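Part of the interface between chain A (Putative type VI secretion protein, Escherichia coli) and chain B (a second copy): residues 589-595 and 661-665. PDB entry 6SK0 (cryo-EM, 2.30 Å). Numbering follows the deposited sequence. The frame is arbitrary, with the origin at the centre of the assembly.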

ATOM      1  N   SER A 589      14.155 -10.340   2.958  1.00 43.34           N
ATOM      2  CA  SER A 589      15.190 -10.864   2.079  1.00 43.34           C
ATOM      3  C   SER A 589      14.896 -10.519   0.626  1.00 43.34           C
ATOM      4  O   SER A 589      15.812 -10.221  -0.147  1.00 43.34           O
ATOM      5  CB  SER A 589      15.341 -12.371   2.278  1.00 43.34           C
ATOM      6  OG  SER A 589      14.278 -13.087   1.694  1.00 43.34           O
ATOM      7  N   LEU A 590      13.619 -10.521   0.241  1.00 42.79           N
ATOM      8  CA  LEU A 590      13.259 -10.054  -1.090  1.00 42.79           C
ATOM      9  C   LEU A 590      13.645  -8.594  -1.278  1.00 42.79           C
ATOM     10  O   LEU A 590      14.243  -8.226  -2.293  1.00 42.79           O
ATOM     11  CB  LEU A 590      11.766 -10.253  -1.335  1.00 42.79           C
ATOM     12  CG  LEU A 590      11.294  -9.857  -2.733  1.00 42.79           C
ATOM     13  CD1 LEU A 590      11.953 -10.715  -3.799  1.00 42.79           C
ATOM     14  CD2 LEU A 590       9.779  -9.909  -2.851  1.00 42.79           C
ATOM     15  N   ALA A 591      13.323  -7.750  -0.296  1.00 42.88           N
ATOM     16  CA  ALA A 591      13.683  -6.342  -0.383  1.00 42.88           C
ATOM     17  C   ALA A 591      15.193  -6.157  -0.465  1.00 42.88           C
ATOM     18  O   ALA A 591      15.676  -5.300  -1.207  1.00 42.88           O
ATOM     19  CB  ALA A 591      13.116  -5.578   0.810  1.00 42.88           C
ATOM     20  N   ARG A 592      15.954  -6.962   0.272  1.00 44.63           N
ATOM     21  CA  ARG A 592      17.404  -6.805   0.267  1.00 44.63           C
ATOM     22  C   ARG A 592      18.005  -7.228  -1.066  1.00 44.63           C
ATOM     23  O   ARG A 592      18.874  -6.537  -1.613  1.00 44.63           O
ATOM     24  CB  ARG A 592      18.020  -7.597   1.415  1.00 44.63           C
ATOM     25  CG  ARG A 592      17.850  -6.934   2.766  1.00 44.63           C
ATOM     26  CD  ARG A 592      18.204  -7.878   3.890  1.00 44.63           C
ATOM     27  NE  ARG A 592      19.579  -8.342   3.775  1.00 44.63           N
ATOM     28  CZ  ARG A 592      20.574  -7.931   4.549  1.00 44.63           C
ATOM     29  NH1 ARG A 592      20.350  -7.048   5.503  1.00 44.63           N
ATOM     30  NH2 ARG A 592      21.794  -8.406   4.367  1.00 44.63           N
ATOM     31  N   SER A 593      17.554  -8.357  -1.609  1.00 44.74           N
ATOM     32  CA  SER A 593      18.048  -8.777  -2.912  1.00 44.74           C
ATOM     33  C   SER A 593      17.669  -7.767  -3.989  1.00 44.74           C
ATOM     34  O   SER A 593      18.473  -7.460  -4.878  1.00 44.74           O
ATOM     35  CB  SER A 593      17.530 -10.175  -3.242  1.00 44.74           C
ATOM     36  OG  SER A 593      16.152 -10.166  -3.544  1.00 44.74           O
ATOM     37  N   MET A 594      16.473  -7.191  -3.893  1.00 44.11           N
ATOM     38  CA  MET A 594      16.080  -6.183  -4.866  1.00 44.11           C
ATOM     39  C   MET A 594      16.864  -4.896  -4.685  1.00 44.11           C
ATOM     40  O   MET A 594      17.108  -4.177  -5.652  1.00 44.11           O
ATOM     41  CB  MET A 594      14.586  -5.914  -4.772  1.00 44.11           C
ATOM     42  CG  MET A 594      13.775  -7.071  -5.253  1.00 44.11           C
ATOM     43  SD  MET A 594      14.339  -7.752  -6.800  1.00 44.11           S
ATOM     44  CE  MET A 594      12.760  -7.939  -7.598  1.00 44.11           C
ATOM     45  N   ALA A 595      17.262  -4.583  -3.455  1.00 45.44           N
ATOM     46  CA  ALA A 595      18.086  -3.404  -3.235  1.00 45.44           C
ATOM     47  C   ALA A 595      19.460  -3.582  -3.861  1.00 45.44           C
ATOM     48  O   ALA A 595      20.005  -2.649  -4.462  1.00 45.44           O
ATOM     49  CB  ALA A 595      18.201  -3.112  -1.741  1.00 45.44           C
TER
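Chain B (661-665) ITAGQ

One methyl group recurs through this contact: CG2 of Thr B662 is the closest chain B atom to three residues of chain A, and no hydrogen bond joins the two stretches. Chain A contributes a segment of helix, residues 589-595, that extends beyond both ends of the stretch; its backbone hydrogen bonds run from Ser A593 N to Ser A589 O (2.9 Å), from Met A594 N to Leu A590 O (2.9 Å) and from Ala A595 N to Ala A591 O (2.8 Å). Chain B comes in as the end of a strand, Ile B661 to Ala B663, with phi between -106° and -124° and psi between 107° and 125°. At Gly B664 the backbone leaves the extended form (phi/psi -65/-23), and Gln B665 follows in the loop. The strand crosses the helix almost at a right angle, 96° between their N-to-C directions, with the axes 8.6 Å apart at closest approach. The two stretches together bury 228 Å², both sides summed.

The backbones come nearest at Ala A591 and Thr B662, whose CA atoms are 6.0 Å apart. Thr B662, chi1 in the m rotamer, points toward the helix and sets its CG2 3.3 Å from Met A594 CG, 3.5 Å from Leu A590 CG and 4.0 Å from Ala A591 CA. Leu A590 and Met A594 lie one helical turn apart and both point toward the strand, so the methyl is received between their side chains, over the backbone of Ala A591. The small side chain of Ala A591 points sideways, its CB 4.3 Å from Thr B662 OG1.

Further along chain B the contacts involve main-chain atoms. Ala B663 follows the alternation of a strand and turns its CB away from the helix, but its carbonyl O lies 3.5 Å from Met A594 CE, a van der Waals contact. Gly B664 brings its N to 4.0 Å from Leu A590 CD2; an ideally placed CB on this glycine would stand 4.0 Å from the same CD2. Ile B661 and Gln B665, at the ends of the chain B stretch, make no contact with this helical segment.

The remaining helix residues take no part. Arg A592 points away from the strand, and Ser A593, in the p rotamer, instead turns its OG back to donate a hydrogen bond to Leu A590 O (3.0 Å), the same carbonyl that accepts from Met A594 N.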

ATOM      1  N   ILE B 661       8.454  -0.297  -3.168  1.00 36.24           N
ATOM      2  CA  ILE B 661       7.662  -1.406  -3.654  1.00 36.24           C
ATOM      3  C   ILE B 661       8.618  -2.419  -4.248  1.00 36.24           C
ATOM      4  O   ILE B 661       9.423  -2.088  -5.126  1.00 36.24           O
ATOM      5  CB  ILE B 661       6.609  -0.965  -4.675  1.00 36.24           C
ATOM      6  CG1 ILE B 661       5.622  -0.006  -4.015  1.00 36.24           C
ATOM      7  CG2 ILE B 661       5.904  -2.171  -5.245  1.00 36.24           C
ATOM      8  CD1 ILE B 661       4.590   0.524  -4.942  1.00 36.24           C
ATOM      9  N   THR B 662       8.535  -3.642  -3.761  1.00 37.94           N
ATOM     10  CA  THR B 662       9.380  -4.737  -4.200  1.00 37.94           C
ATOM     11  C   THR B 662       8.471  -5.868  -4.654  1.00 37.94           C
ATOM     12  O   THR B 662       7.819  -6.516  -3.831  1.00 37.94           O
ATOM     13  CB  THR B 662      10.310  -5.174  -3.070  1.00 37.94           C
ATOM     14  OG1 THR B 662      11.257  -4.137  -2.811  1.00 37.94           O
ATOM     15  CG2 THR B 662      11.046  -6.403  -3.443  1.00 37.94           C
ATOM     16  N   ALA B 663       8.403  -6.082  -5.957  1.00 38.11           N
ATOM     17  CA  ALA B 663       7.524  -7.082  -6.542  1.00 38.11           C
ATOM     18  C   ALA B 663       8.354  -8.269  -6.992  1.00 38.11           C
ATOM     19  O   ALA B 663       9.264  -8.124  -7.812  1.00 38.11           O
ATOM     20  CB  ALA B 663       6.731  -6.508  -7.714  1.00 38.11           C
ATOM     21  N   GLY B 664       8.041  -9.440  -6.447  1.00 40.20           N
ATOM     22  CA  GLY B 664       8.665 -10.651  -6.930  1.00 40.20           C
ATOM     23  C   GLY B 664       8.296 -10.983  -8.357  1.00 40.20           C
ATOM     24  O   GLY B 664       9.022 -11.719  -9.025  1.00 40.20           O
ATOM     25  N   GLN B 665       7.168 -10.474  -8.847  1.00 40.42           N
ATOM     26  CA  GLN B 665       6.908 -10.589 -10.271  1.00 40.42           C
ATOM     27  C   GLN B 665       6.849  -9.231 -10.958  1.00 40.42           C
ATOM     28  O   GLN B 665       7.844  -8.802 -11.528  1.00 40.42           O
ATOM     29  CB  GLN B 665       5.606 -11.358 -10.494  1.00 40.42           C
ATOM     30  CG  GLN B 665       5.723 -12.854 -10.333  1.00 40.42           C
ATOM     31  CD  GLN B 665       6.771 -13.464 -11.236  1.00 40.42           C
ATOM     32  OE1 GLN B 665       6.950 -13.039 -12.372  1.00 40.42           O
ATOM     33  NE2 GLN B 665       7.465 -14.469 -10.736  1.00 40.42           N
TER